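Local coordinates for putative uronate isomerase (Thermotoga maritima, PDB 4NAR), which probably acts as a lactate racemase-type enzyme, although its own substrate is not established, at residues Pro153-Gly158 / Gly288-Gln293; Glu281-Gly286 / Asn346-Ala351; Tyr225-Glu230 / Gly415-Tyr420. All blocks are in the same frame, centred on the assembly; numbering follows the deposited sequence.

Interaction 1: residues Pro153-Gly158 / Gly288-Gln293; sequences PHESTG and GSYKLQ. With SO4 (sulfate ion), chain C.
The planes of the Glu155 carboxylate and the Tyr290 ring are 25° apart, and the carboxylate approaches the ring obliquely, with Glu155 CD 3.4 Å from Tyr290 CD2. The same carboxylate also meets the His154 ring, where Glu155 OE1 stands 3.5 Å above the ring plane, over its centre. At the edge of that imidazole, His154 NE2 points almost straight (177°) at O3 of a sulfate 2.8 Å away. Ser156 N, tilted from the ring plane, donates to His154 ND1 at 3.1 Å. Arg41 and Lys164 also bind the sulfate, which probably comes from the crystallisation liquor but is consistent with a pocket suited to an anion. An alanine in place of His154 would remove both ring nitrogens and is likely to leave the sulfate short of a donor and Ser156 N without its acceptor. The Glu155 carboxylate has Lys287 as its salt-bridge partner. Bends along the Lys291 chain, starting at chi2 (-55°), bring its NZ to a weak bond with Pro153 O (3.4 Å), secondary to one with Gly416 O. Helix 347-357 packs on Tyr290 through His352, Asn355 and Val356, Ile188 of helix 188-191 touches both Tyr290 and Glu155, and the contact of helix 287-290 with the turn after strand 153-154 is buried.

Interaction 2: residues Glu281-Gly286 / Asn346-Ala351; sequences EVWTAG and NKNVAA. With SO4 (sulfate ion), chain B.
At the first turn of helix 347-357, the side chain of Asn348 meets the indole of Trp283 from the short helix 282-285. Asn348 OD1 comes to the rim of the six-membered ring, near the ring plane and 3.3 Å from Trp283 CZ2, with the amide turned 62° from the indole. No hydrogen bond joins the two residues directly; the contact is a carbonyl oxygen set against ring C-H groups, probably mildly favourable. The other half of the amide faces a sulfate: Asn348 ND2 donates to its O3 at 3.3 Å, and Trp283 NE1 donates to its O4 at 3.0 Å, so in the crystal the anion bridges the two helices. CG of Trp283 is anti to the backbone N (chi1 -161°), which carries the indole across to the second helix. Asn346 is the N-cap of helix 347-357: its OD1 takes Val349 N at 3.0 Å, in the carbonyl plane with a C=O...donor angle of 154°, and Asn348 N more weakly. The capped turn brings Val349 N to 4.0 Å from Trp283 CH2. Thr72 and His180 also hydrogen-bond to the sulfate. His352, one turn further along helix 347-357, stacks on the indole, His315 meets it edge-to-face, and Met320 and Ile324 of helix 318-327 pack against it.

Interaction 3: residues Tyr225-Glu230 / Gly415-Tyr420; sequences YEEEEE and GGKYLY
Lys417 NZ is gripped by two carboxylates, Glu227 and, beyond the two segments, Glu278. The salt bridge to Glu227 OE1 spans 2.9 Å, and the ammonium meets that oxygen from above the carboxylate plane, 42° out of it. Glu227 reaches over with an extended chain, its CG anti to the backbone N (chi1 178°), whereas Lys417 is bent at chi2 and chi4, and the two side chains run at a slant to each other. Glu278 as a second acid probably strengthens the hold on the lysine charge. A second bond uses the backbone: Tyr418 OH donates to Glu227 O at 3.1 Å, from well above the carbonyl plane. That oxygen lies near the plane of the phenol ring, 3.5 Å from Tyr418 CE1 at its edge. The hydroxyl is also 3.9 Å from Glu226 CB, but the Glu226 carboxylate turns elsewhere, to a salt bridge with Arg234. Lys262 makes a cation-pi contact with the Tyr418 ring. Strands 217-227 and 231-240 are antiparallel neighbours joined by a short turn, so the bonds reach one end of a beta hairpin of the mixed sheet and tie it to the loop before strand 419-422, which pairs in parallel with strand 261-264.

In the fold
From the N terminus the chain passes residues 153-158, just after strand 144-150 of the mixed sheet, then 225-230 at the end of another strand of that sheet. After strand 231-240 and helix 241-259 it enters the part built on the parallel five-stranded sheet, where 281-286 and 288-293 follow each other; 288-293 closes interaction 1. Residues 346-351 then close interaction 2, and 415-420 close interaction 3, the longest loop. Interaction 1 crosses both others, while interaction 2 is nested inside interaction 3. Interactions 1 and 3 each join the two sheet regions and touch through Lys291 and 415-420, including Lys291 O to Tyr420 N at 3.1 Å; interaction 2 joins helix 282-285 to helix 347-357.

Interaction 1: residues Pro153-Gly158 / Gly288-Gln293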
loop_
_atom_site.group_PDB
_atom_site.type_symbol
_atom_site.label_atom_id
_atom_site.label_comp_id
_atom_site.label_asym_id
_atom_site.label_seq_id
_atom_site.Cartn_x
_atom_site.Cartn_y
_atom_site.Cartn_z
ATOM N N PRO A 153 0.574 -8.472 3.784
ATOM C CA PRO A 153 -0.843 -8.289 4.137
ATOM C C PRO A 153 -1.201 -6.806 4.143
ATOM O O PRO A 153 -0.388 -5.999 4.595
ATOM C CB PRO A 153 -0.934 -8.849 5.555
ATOM C CG PRO A 153 0.275 -9.729 5.707
ATOM C CD PRO A 153 1.343 -9.106 4.870
ATOM N N HIS A 154 -2.389 -6.456 3.654
ATOM C CA HIS A 154 -2.736 -5.057 3.458
ATOM C C HIS A 154 -4.154 -4.740 3.915
ATOM O O HIS A 154 -5.094 -5.524 3.676
ATOM C CB HIS A 154 -2.551 -4.681 1.989
ATOM C CG HIS A 154 -2.513 -3.200 1.736
ATOM N ND1 HIS A 154 -3.653 -2.442 1.557
ATOM C CD2 HIS A 154 -1.467 -2.347 1.601
ATOM C CE1 HIS A 154 -3.309 -1.183 1.328
ATOM N NE2 HIS A 154 -1.991 -1.099 1.351
ATOM N N GLU A 155 -4.291 -3.573 4.553
ATOM C CA GLU A 155 -5.531 -3.149 5.199
ATOM C C GLU A 155 -6.685 -2.848 4.227
ATOM O O GLU A 155 -7.852 -2.843 4.647
ATOM C CB GLU A 155 -5.275 -1.902 6.057
ATOM C CG GLU A 155 -4.932 -0.646 5.231
ATOM C CD GLU A 155 -3.454 -0.614 4.774
ATOM O OE1 GLU A 155 -2.709 -1.611 5.002
ATOM O OE2 GLU A 155 -3.024 0.415 4.189
ATOM N N SER A 156 -6.367 -2.575 2.957
ATOM C CA SER A 156 -7.393 -2.227 1.961
ATOM C C SER A 156 -7.552 -3.276 0.852
ATOM O O SER A 156 -8.628 -3.402 0.266
ATOM C CB SER A 156 -7.122 -0.863 1.303
ATOM O OG SER A 156 -7.097 0.188 2.255
ATOM N N THR A 157 -6.489 -4.012 0.550
ATOM C CA THR A 157 -6.543 -4.972 -0.554
ATOM C C THR A 157 -6.273 -6.424 -0.147
ATOM O O THR A 157 -5.867 -7.226 -0.988
ATOM C CB THR A 157 -5.548 -4.589 -1.670
ATOM O OG1 THR A 157 -4.210 -4.603 -1.141
ATOM C CG2 THR A 157 -5.872 -3.197 -2.217
ATOM N N GLY A 158 -6.482 -6.749 1.134
ATOM C CA GLY A 158 -6.186 -8.075 1.669
ATOM C C GLY A 158 -4.691 -8.327 1.701
ATOM O O GLY A 158 -4.096 -8.528 2.765
ATOM N N GLY A 288 0.432 0.874 11.682
ATOM C CA GLY A 288 0.587 0.477 13.069
ATOM C C GLY A 288 -0.726 0.085 13.720
ATOM O O GLY A 288 -0.775 -0.886 14.484
ATOM N N SER A 289 -1.792 0.828 13.427
ATOM C CA SER A 289 -3.114 0.444 13.919
ATOM C C SER A 289 -3.712 -0.753 13.143
ATOM O O SER A 289 -4.179 -1.731 13.762
ATOM C CB SER A 289 -4.065 1.637 13.901
ATOM O OG SER A 289 -5.411 1.231 14.110
ATOM N N TYR A 290 -3.684 -0.693 11.805
ATOM C CA TYR A 290 -4.332 -1.735 10.988
ATOM C C TYR A 290 -3.834 -3.141 11.322
ATOM O O TYR A 290 -4.624 -4.095 11.340
ATOM C CB TYR A 290 -4.122 -1.524 9.485
ATOM C CG TYR A 290 -4.224 -0.102 8.998
ATOM C CD1 TYR A 290 -5.180 0.776 9.507
ATOM C CD2 TYR A 290 -3.360 0.370 8.017
ATOM C CE1 TYR A 290 -5.265 2.073 9.050
ATOM C CE2 TYR A 290 -3.437 1.676 7.551
ATOM C CZ TYR A 290 -4.390 2.524 8.072
ATOM O OH TYR A 290 -4.461 3.825 7.615
ATOM N N LYS A 291 -2.528 -3.281 11.560
ATOM C CA LYS A 291 -1.947 -4.615 11.760
ATOM C C LYS A 291 -2.344 -5.249 13.089
ATOM O O LYS A 291 -2.068 -6.430 13.322
ATOM C CB LYS A 291 -0.420 -4.600 11.629
ATOM C CG LYS A 291 0.078 -4.197 10.246
ATOM C CD LYS A 291 -0.535 -5.069 9.166
ATOM C CE LYS A 291 0.480 -5.389 8.073
ATOM N NZ LYS A 291 0.913 -4.225 7.226
ATOM N N LEU A 292 -3.015 -4.474 13.940
ATOM C CA LEU A 292 -3.420 -4.964 15.250
ATOM C C LEU A 292 -4.941 -5.108 15.404
ATOM O O LEU A 292 -5.442 -5.243 16.522
ATOM C CB LEU A 292 -2.848 -4.046 16.337
ATOM C CG LEU A 292 -1.303 -3.987 16.373
ATOM C CD1 LEU A 292 -0.774 -2.906 17.328
ATOM C CD2 LEU A 292 -0.697 -5.373 16.704
ATOM N N GLN A 293 -5.675 -5.102 14.292
ATOM C CA GLN A 293 -7.146 -5.040 14.364
ATOM C C GLN A 293 -7.927 -6.338 14.130
ATOM O O GLN A 293 -9.163 -6.317 14.141
ATOM C CB GLN A 293 -7.689 -3.956 13.429
ATOM C CG GLN A 293 -7.409 -2.539 13.903
ATOM C CD GLN A 293 -8.069 -1.493 13.016
ATOM O OE1 GLN A 293 -9.197 -1.689 12.514
ATOM N NE2 GLN A 293 -7.361 -0.378 12.799
HETATM S S SO4 C . 0.882 0.656 0.505
HETATM O O1 SO4 C . 0.738 -0.537 -0.354
HETATM O O2 SO4 C . 1.591 1.715 -0.238
HETATM O O3 SO4 C . -0.418 1.190 0.945
HETATM O O4 SO4 C . 1.672 0.258 1.675
#

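Interaction 2: residues Glu281-Gly286 / Asn346-Ala351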
loop_
_atom_site.group_PDB
_atom_site.type_symbol
_atom_site.label_atom_id
_atom_site.label_comp_id
_atom_site.label_asym_id
_atom_site.label_seq_id
_atom_site.Cartn_x
_atom_site.Cartn_y
_atom_site.Cartn_z
ATOM N N GLU A 281 4.266 9.979 7.276
ATOM C CA GLU A 281 3.097 10.732 7.676
ATOM C C GLU A 281 2.096 9.720 8.178
ATOM O O GLU A 281 2.292 8.504 7.997
ATOM C CB GLU A 281 2.524 11.464 6.465
ATOM C CG GLU A 281 2.061 10.508 5.381
ATOM C CD GLU A 281 2.141 11.089 3.971
ATOM O OE1 GLU A 281 2.653 12.221 3.805
ATOM O OE2 GLU A 281 1.697 10.396 3.020
ATOM N N VAL A 282 1.029 10.210 8.806
ATOM C CA VAL A 282 0.038 9.328 9.427
ATOM C C VAL A 282 -0.602 8.364 8.412
ATOM O O VAL A 282 -0.870 7.191 8.730
ATOM C CB VAL A 282 -1.034 10.133 10.178
ATOM C CG1 VAL A 282 -2.027 9.203 10.844
ATOM C CG2 VAL A 282 -0.361 11.042 11.226
ATOM N N TRP A 283 -0.801 8.855 7.189
ATOM C CA TRP A 283 -1.345 8.049 6.097
ATOM C C TRP A 283 -0.676 6.682 6.013
ATOM O O TRP A 283 -1.358 5.678 5.860
ATOM C CB TRP A 283 -1.184 8.767 4.757
ATOM C CG TRP A 283 -2.087 8.246 3.657
ATOM C CD1 TRP A 283 -1.734 7.447 2.595
ATOM C CD2 TRP A 283 -3.486 8.521 3.501
ATOM N NE1 TRP A 283 -2.833 7.213 1.793
ATOM C CE2 TRP A 283 -3.919 7.859 2.327
ATOM C CE3 TRP A 283 -4.413 9.277 4.236
ATOM C CZ2 TRP A 283 -5.254 7.924 1.876
ATOM C CZ3 TRP A 283 -5.728 9.346 3.788
ATOM C CH2 TRP A 283 -6.140 8.663 2.624
ATOM N N THR A 284 0.650 6.631 6.113
ATOM C CA THR A 284 1.312 5.332 6.132
ATOM C C THR A 284 1.578 4.792 7.542
ATOM O O THR A 284 1.532 3.568 7.755
ATOM C CB THR A 284 2.610 5.328 5.333
ATOM O OG1 THR A 284 3.423 6.446 5.734
ATOM C CG2 THR A 284 2.307 5.399 3.847
ATOM N N ALA A 285 1.849 5.677 8.502
ATOM C CA ALA A 285 2.144 5.201 9.853
ATOM C C ALA A 285 0.912 4.545 10.493
ATOM O O ALA A 285 1.040 3.772 11.461
ATOM C CB ALA A 285 2.675 6.306 10.720
ATOM N N GLY A 286 -0.264 4.836 9.929
ATOM C CA GLY A 286 -1.510 4.197 10.341
ATOM C C GLY A 286 -1.484 2.670 10.239
ATOM O O GLY A 286 -2.281 1.993 10.909
ATOM N N ASN A 346 -14.396 13.402 0.413
ATOM C CA ASN A 346 -13.573 12.389 -0.236
ATOM C C ASN A 346 -13.574 11.032 0.494
ATOM O O ASN A 346 -13.175 10.942 1.658
ATOM C CB ASN A 346 -12.136 12.889 -0.385
ATOM C CG ASN A 346 -11.246 11.874 -1.076
ATOM O OD1 ASN A 346 -10.691 10.969 -0.431
ATOM N ND2 ASN A 346 -11.119 12.004 -2.399
ATOM N N LYS A 347 -13.971 9.976 -0.212
ATOM C CA LYS A 347 -14.148 8.667 0.406
ATOM C C LYS A 347 -12.858 7.923 0.771
ATOM O O LYS A 347 -12.879 7.018 1.625
ATOM C CB LYS A 347 -15.065 7.799 -0.458
ATOM C CG LYS A 347 -16.530 8.198 -0.318
ATOM C CD LYS A 347 -17.420 7.457 -1.292
ATOM C CE LYS A 347 -18.849 7.989 -1.226
ATOM N NZ LYS A 347 -19.641 7.222 -0.239
ATOM N N ASN A 348 -11.747 8.304 0.139
ATOM C CA ASN A 348 -10.441 7.730 0.452
ATOM C C ASN A 348 -10.028 8.188 1.861
ATOM O O ASN A 348 -9.736 7.360 2.737
ATOM C CB ASN A 348 -9.399 8.138 -0.613
ATOM C CG ASN A 348 -8.117 7.283 -0.572
ATOM O OD1 ASN A 348 -7.849 6.541 0.393
ATOM N ND2 ASN A 348 -7.313 7.400 -1.627
ATOM N N VAL A 349 -10.025 9.502 2.075
ATOM C CA VAL A 349 -9.875 10.073 3.416
ATOM C C VAL A 349 -10.887 9.483 4.419
ATOM O O VAL A 349 -10.524 9.136 5.556
ATOM C CB VAL A 349 -10.038 11.609 3.388
ATOM C CG1 VAL A 349 -10.042 12.187 4.815
ATOM C CG2 VAL A 349 -8.947 12.246 2.531
ATOM N N ALA A 350 -12.148 9.372 3.998
ATOM C CA ALA A 350 -13.169 8.793 4.865
ATOM C C ALA A 350 -12.776 7.375 5.278
ATOM O O ALA A 350 -12.837 7.015 6.465
ATOM C CB ALA A 350 -14.546 8.793 4.174
ATOM N N ALA A 351 -12.365 6.568 4.302
ATOM C CA ALA A 351 -11.972 5.190 4.597
ATOM C C ALA A 351 -10.743 5.156 5.526
ATOM O O ALA A 351 -10.680 4.355 6.471
ATOM C CB ALA A 351 -11.714 4.404 3.289
HETATM S S SO4 B . -3.350 5.297 -1.496
HETATM O O1 SO4 B . -4.157 4.188 -2.032
HETATM O O2 SO4 B . -2.198 5.528 -2.382
HETATM O O3 SO4 B . -4.187 6.502 -1.403
HETATM O O4 SO4 B . -2.867 4.944 -0.144
#

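Interaction 3: residues Tyr225-Glu230 / Gly415-Tyr420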
loop_
_atom_site.group_PDB
_atom_site.type_symbol
_atom_site.label_atom_id
_atom_site.label_comp_id
_atom_site.label_asym_id
_atom_site.label_seq_id
_atom_site.Cartn_x
_atom_site.Cartn_y
_atom_site.Cartn_z
ATOM N N TYR A 225 9.198 -11.062 0.914
ATOM C CA TYR A 225 10.373 -10.911 1.758
ATOM C C TYR A 225 9.994 -10.810 3.232
ATOM O O TYR A 225 8.840 -10.548 3.592
ATOM C CB TYR A 225 11.156 -9.657 1.367
ATOM C CG TYR A 225 10.231 -8.481 1.181
ATOM C CD1 TYR A 225 9.666 -8.223 -0.062
ATOM C CD2 TYR A 225 9.891 -7.642 2.248
ATOM C CE1 TYR A 225 8.785 -7.162 -0.246
ATOM C CE2 TYR A 225 9.012 -6.566 2.071
ATOM C CZ TYR A 225 8.461 -6.338 0.820
ATOM O OH TYR A 225 7.590 -5.287 0.607
ATOM N N GLU A 226 10.995 -11.016 4.081
ATOM C CA GLU A 226 10.864 -10.725 5.500
ATOM C C GLU A 226 11.633 -9.457 5.822
ATOM O O GLU A 226 12.577 -9.089 5.111
ATOM C CB GLU A 226 11.412 -11.871 6.339
ATOM C CG GLU A 226 10.571 -13.115 6.278
ATOM C CD GLU A 226 11.401 -14.360 6.497
ATOM O OE1 GLU A 226 12.650 -14.241 6.590
ATOM O OE2 GLU A 226 10.803 -15.457 6.571
ATOM N N GLU A 227 11.221 -8.796 6.900
ATOM C CA GLU A 227 11.976 -7.675 7.434
ATOM C C GLU A 227 12.246 -7.905 8.915
ATOM O O GLU A 227 11.315 -7.921 9.729
ATOM C CB GLU A 227 11.230 -6.358 7.230
ATOM C CG GLU A 227 11.969 -5.180 7.829
ATOM C CD GLU A 227 11.540 -3.861 7.220
ATOM O OE1 GLU A 227 10.576 -3.869 6.406
ATOM O OE2 GLU A 227 12.173 -2.826 7.554
ATOM N N GLU A 228 13.512 -8.103 9.264
ATOM C CA GLU A 228 13.882 -8.235 10.667
ATOM C C GLU A 228 14.647 -6.983 11.099
ATOM O O GLU A 228 14.091 -6.082 11.747
ATOM C CB GLU A 228 14.722 -9.495 10.886
ATOM C CG GLU A 228 13.960 -10.798 10.637
ATOM C CD GLU A 228 14.682 -12.015 11.210
ATOM O OE1 GLU A 228 15.215 -12.814 10.407
ATOM O OE2 GLU A 228 14.718 -12.173 12.459
ATOM N N GLU A 229 15.925 -6.938 10.740
ATOM C CA GLU A 229 16.708 -5.722 10.871
ATOM C C GLU A 229 17.079 -5.256 9.474
ATOM O O GLU A 229 17.304 -4.073 9.236
ATOM C CB GLU A 229 17.952 -5.967 11.723
ATOM C CG GLU A 229 17.616 -6.379 13.144
ATOM C CD GLU A 229 18.650 -5.892 14.137
ATOM O OE1 GLU A 229 19.730 -5.422 13.675
ATOM O OE2 GLU A 229 18.377 -5.981 15.366
ATOM N N GLU A 230 17.143 -6.219 8.560
ATOM C CA GLU A 230 17.289 -5.967 7.139
ATOM C C GLU A 230 16.175 -6.700 6.385
ATOM O O GLU A 230 15.400 -7.476 6.973
ATOM C CB GLU A 230 18.653 -6.454 6.642
ATOM C CG GLU A 230 19.803 -5.508 6.939
ATOM C CD GLU A 230 20.981 -5.688 5.979
ATOM O OE1 GLU A 230 21.209 -4.785 5.140
ATOM O OE2 GLU A 230 21.673 -6.730 6.063
ATOM N N GLY A 415 7.687 -1.661 13.124
ATOM C CA GLY A 415 6.271 -1.404 13.294
ATOM C C GLY A 415 5.469 -1.350 12.008
ATOM O O GLY A 415 5.951 -0.882 10.958
ATOM N N GLY A 416 4.226 -1.819 12.099
ATOM C CA GLY A 416 3.291 -1.732 10.994
ATOM C C GLY A 416 3.561 -2.709 9.864
ATOM O O GLY A 416 2.948 -2.604 8.802
ATOM N N LYS A 417 4.477 -3.650 10.081
ATOM C CA LYS A 417 4.853 -4.598 9.034
ATOM C C LYS A 417 4.055 -5.901 9.129
ATOM O O LYS A 417 3.322 -6.253 8.207
ATOM C CB LYS A 417 6.363 -4.877 9.061
ATOM C CG LYS A 417 7.257 -3.643 8.779
ATOM C CD LYS A 417 6.938 -3.030 7.417
ATOM C CE LYS A 417 7.544 -1.633 7.275
ATOM N NZ LYS A 417 9.028 -1.596 7.187
ATOM N N TYR A 418 4.188 -6.597 10.257
ATOM C CA TYR A 418 3.546 -7.902 10.463
ATOM C C TYR A 418 2.089 -7.831 10.906
ATOM O O TYR A 418 1.720 -6.944 11.680
ATOM C CB TYR A 418 4.349 -8.721 11.478
ATOM C CG TYR A 418 5.658 -9.150 10.894
ATOM C CD1 TYR A 418 6.725 -8.269 10.837
ATOM C CD2 TYR A 418 5.818 -10.418 10.333
ATOM C CE1 TYR A 418 7.932 -8.640 10.268
ATOM C CE2 TYR A 418 7.028 -10.804 9.759
ATOM C CZ TYR A 418 8.082 -9.904 9.731
ATOM O OH TYR A 418 9.289 -10.256 9.162
ATOM N N LEU A 419 1.279 -8.774 10.413
ATOM C CA LEU A 419 -0.115 -8.940 10.838
ATOM C C LEU A 419 -0.126 -9.762 12.127
ATOM O O LEU A 419 0.501 -10.828 12.199
ATOM C CB LEU A 419 -0.899 -9.714 9.783
ATOM C CG LEU A 419 -2.349 -9.376 9.440
ATOM C CD1 LEU A 419 -3.066 -10.649 8.966
ATOM C CD2 LEU A 419 -3.094 -8.697 10.578
ATOM N N TYR A 420 -0.827 -9.276 13.145
ATOM C CA TYR A 420 -0.943 -10.023 14.392
ATOM C C TYR A 420 -2.240 -10.830 14.463
ATOM O O TYR A 420 -3.293 -10.379 13.994
ATOM C CB TYR A 420 -0.784 -9.084 15.590
ATOM C CG TYR A 420 0.671 -8.820 15.869
ATOM C CD1 TYR A 420 1.394 -7.902 15.108
ATOM C CD2 TYR A 420 1.339 -9.526 16.855
ATOM C CE1 TYR A 420 2.740 -7.678 15.346
ATOM C CE2 TYR A 420 2.679 -9.308 17.104
ATOM C CZ TYR A 420 3.379 -8.392 16.348
ATOM O OH TYR A 420 4.718 -8.193 16.603
#